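Long-range contact in aminopeptidase N (Francisella tularensis subsp. tularensis, PDB 5DLL), which is a zinc-dependent M1-family aminopeptidase that releases N-terminal amino acids from peptides, probably in the breakdown of intracellular peptides: residues D570-I575 against S609-I614. Numbering follows the deposited sequence.
Sequences DSLQQI and SNALLI
The carboxamide of Gln573 has Leu613 O almost in its plane, beyond NE2, and Asn610 O over one face, 3.7 Å from Gln573 NE2. Leu613 O accepts a hydrogen bond from Gln573 NE2 at 3.2 Å. The bond is nearly straight at the hydrogen, 172°, but NE2 stands above the carbonyl plane of Leu613. Ala611 O is also close, 3.4 Å from Gln573 NE2. The Gln573 chain starts with CG anti to the carbonyl carbon and bends at chi2 (-83°), which brings the amide over to 609-614. The bond thus ties a helix side chain to the backbone carbonyl of Leu613.

Beside it, Leu572 packs on Ala611, against both its methyl and its carbonyl oxygen. With CG anti to the backbone N (chi1 -168°), Leu572 directs CD2 at 609-614, where it touches Ala611 CB at 4.0 Å. Leu572 CD2 also lies 3.5 Å from Ala611 O.

The contact joins helices 565-581 and 605-612 within the ARM-repeat-like C-terminal helical domain, away from the zinc site. Leu572 and Leu612 both also pack on the intervening helix 588-598, through Phe590 and Phe594 respectively. Helix 552-561 packs against Ser571 and Ile575, and helix 668-685 against Ser609 and Ile614.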
ATOM      1  N   ASP A 570       0.837  20.577  -8.346  1.00 52.89           N
ATOM      2  CA  ASP A 570       0.905  21.003  -6.947  1.00 55.31           C
ATOM      3  C   ASP A 570       0.556  22.478  -6.787  1.00 56.74           C
ATOM      4  O   ASP A 570      -0.178  22.850  -5.872  1.00 61.78           O
ATOM      5  CB  ASP A 570       2.302  20.737  -6.370  1.00 55.83           C
ATOM      6  CG  ASP A 570       2.325  20.762  -4.852  1.00 52.31           C
ATOM      7  OD1 ASP A 570       1.422  20.164  -4.231  1.00 48.55           O
ATOM      8  OD2 ASP A 570       3.255  21.368  -4.275  1.00 53.47           O
ATOM      9  N   SER A 571       1.088  23.307  -7.682  1.00 59.84           N
ATOM     10  CA  SER A 571       0.837  24.747  -7.657  1.00 55.68           C
ATOM     11  C   SER A 571      -0.594  25.095  -8.069  1.00 51.53           C
ATOM     12  O   SER A 571      -1.159  26.067  -7.575  1.00 47.99           O
ATOM     13  CB  SER A 571       1.828  25.477  -8.567  1.00 53.57           C
ATOM     14  OG  SER A 571       3.159  25.268  -8.133  1.00 55.37           O
ATOM     15  N   LEU A 572      -1.172  24.307  -8.975  1.00 48.28           N
ATOM     16  CA  LEU A 572      -2.548  24.526  -9.420  1.00 50.98           C
ATOM     17  C   LEU A 572      -3.557  24.138  -8.330  1.00 55.53           C
ATOM     18  O   LEU A 572      -4.558  24.828  -8.124  1.00 49.84           O
ATOM     19  CB  LEU A 572      -2.825  23.739 -10.705  1.00 55.56           C
ATOM     20  CG  LEU A 572      -4.118  24.065 -11.466  1.00 63.89           C
ATOM     21  CD1 LEU A 572      -4.203  25.541 -11.832  1.00 65.31           C
ATOM     22  CD2 LEU A 572      -4.229  23.201 -12.713  1.00 62.12           C
ATOM     23  N   GLN A 573      -3.286  23.038  -7.631  1.00 60.51           N
ATOM     24  CA  GLN A 573      -4.137  22.601  -6.524  1.00 55.86           C
ATOM     25  C   GLN A 573      -4.024  23.577  -5.343  1.00 59.85           C
ATOM     26  O   GLN A 573      -4.971  23.742  -4.578  1.00 59.69           O
ATOM     27  CB  GLN A 573      -3.774  21.173  -6.081  1.00 50.73           C
ATOM     28  CG  GLN A 573      -3.914  20.107  -7.166  1.00 52.68           C
ATOM     29  CD  GLN A 573      -5.330  19.567  -7.334  1.00 55.44           C
ATOM     30  OE1 GLN A 573      -5.819  18.793  -6.506  1.00 46.57           O
ATOM     31  NE2 GLN A 573      -5.981  19.947  -8.432  1.00 52.26           N
ATOM     32  N   GLN A 574      -2.869  24.224  -5.203  1.00 59.31           N
ATOM     33  CA  GLN A 574      -2.659  25.215  -4.149  1.00 60.20           C
ATOM     34  C   GLN A 574      -3.445  26.497  -4.410  1.00 59.74           C
ATOM     35  O   GLN A 574      -3.920  27.139  -3.475  1.00 57.88           O
ATOM     36  CB  GLN A 574      -1.172  25.541  -4.019  1.00 66.12           C
ATOM     37  CG  GLN A 574      -0.851  26.522  -2.904  1.00 76.40           C
ATOM     38  CD  GLN A 574       0.540  26.326  -2.329  1.00 93.13           C
ATOM     39  OE1 GLN A 574       0.906  25.221  -1.922  1.00 95.07           O
ATOM     40  NE2 GLN A 574       1.320  27.401  -2.282  1.00 94.60           N
ATOM     41  N   ILE A 575      -3.572  26.864  -5.682  1.00 63.39           N
ATOM     42  CA  ILE A 575      -4.332  28.051  -6.079  1.00 62.50           C
ATOM     43  C   ILE A 575      -5.826  27.817  -5.873  1.00 65.61           C
ATOM     44  O   ILE A 575      -6.487  28.584  -5.173  1.00 69.94           O
ATOM     45  CB  ILE A 575      -4.062  28.423  -7.554  1.00 61.93           C
ATOM     46  CG1 ILE A 575      -2.633  28.953  -7.711  1.00 68.18           C
ATOM     47  CG2 ILE A 575      -5.053  29.469  -8.046  1.00 66.67           C
ATOM     48  CD1 ILE A 575      -2.109  28.899  -9.130  1.00 71.14           C
ATOM     49  N   SER A 609      -5.959  15.108 -16.221  1.00 46.00           N
ATOM     50  CA  SER A 609      -7.147  14.731 -15.447  1.00 45.52           C
ATOM     51  C   SER A 609      -7.019  15.022 -13.948  1.00 48.39           C
ATOM     52  O   SER A 609      -7.993  15.420 -13.313  1.00 46.71           O
ATOM     53  CB  SER A 609      -7.461  13.245 -15.647  1.00 48.40           C
ATOM     54  OG  SER A 609      -7.329  12.876 -17.008  1.00 56.45           O
ATOM     55  N   ASN A 610      -5.827  14.806 -13.389  1.00 58.30           N
ATOM     56  CA  ASN A 610      -5.579  15.058 -11.960  1.00 55.55           C
ATOM     57  C   ASN A 610      -5.510  16.544 -11.642  1.00 53.07           C
ATOM     58  O   ASN A 610      -6.058  16.992 -10.634  1.00 48.62           O
ATOM     59  CB  ASN A 610      -4.285  14.379 -11.480  1.00 56.80           C
ATOM     60  CG  ASN A 610      -4.545  13.092 -10.718  1.00 62.05           C
ATOM     61  OD1 ASN A 610      -4.049  12.909  -9.606  1.00 70.41           O
ATOM     62  ND2 ASN A 610      -5.328  12.200 -11.308  1.00 59.93           N
ATOM     63  N   ALA A 611      -4.828  17.297 -12.502  1.00 50.82           N
ATOM     64  CA  ALA A 611      -4.668  18.738 -12.315  1.00 52.71           C
ATOM     65  C   ALA A 611      -5.983  19.501 -12.496  1.00 59.07           C
ATOM     66  O   ALA A 611      -6.217  20.508 -11.821  1.00 66.89           O
ATOM     67  CB  ALA A 611      -3.608  19.274 -13.261  1.00 52.00           C
ATOM     68  N   LEU A 612      -6.842  19.016 -13.391  1.00 53.51           N
ATOM     69  CA  LEU A 612      -8.100  19.699 -13.692  1.00 56.10           C
ATOM     70  C   LEU A 612      -9.245  19.337 -12.739  1.00 56.20           C
ATOM     71  O   LEU A 612     -10.262  20.035 -12.702  1.00 43.38           O
ATOM     72  CB  LEU A 612      -8.524  19.443 -15.145  1.00 58.88           C
ATOM     73  CG  LEU A 612      -7.661  20.032 -16.271  1.00 51.70           C
ATOM     74  CD1 LEU A 612      -8.341  19.794 -17.610  1.00 52.33           C
ATOM     75  CD2 LEU A 612      -7.378  21.515 -16.095  1.00 48.21           C
ATOM     76  N   LEU A 613      -9.096  18.260 -11.971  1.00 61.49           N
ATOM     77  CA  LEU A 613     -10.115  17.903 -10.987  1.00 56.41           C
ATOM     78  C   LEU A 613      -9.873  18.704  -9.711  1.00 55.38           C
ATOM     79  O   LEU A 613      -8.806  18.607  -9.103  1.00 51.71           O
ATOM     80  CB  LEU A 613     -10.106  16.397 -10.711  1.00 67.29           C
ATOM     81  CG  LEU A 613     -11.414  15.773 -10.202  1.00 75.43           C
ATOM     82  CD1 LEU A 613     -12.613  16.178 -11.055  1.00 77.28           C
ATOM     83  CD2 LEU A 613     -11.280  14.257 -10.159  1.00 69.29           C
ATOM     84  N   ILE A 614     -10.867  19.504  -9.328  1.00 61.24           N
ATOM     85  CA  ILE A 614     -10.778  20.377  -8.152  1.00 62.30           C
ATOM     86  C   ILE A 614     -10.670  19.512  -6.884  1.00 60.89           C
ATOM     87  O   ILE A 614     -11.402  18.524  -6.754  1.00 54.80           O
ATOM     88  CB  ILE A 614     -12.013  21.318  -8.065  1.00 62.71           C
ATOM     89  CG1 ILE A 614     -12.063  22.272  -9.266  1.00 61.76           C
ATOM     90  CG2 ILE A 614     -12.015  22.139  -6.780  1.00 61.69           C
ATOM     91  CD1 ILE A 614     -11.066  23.412  -9.211  1.00 59.46           C
TER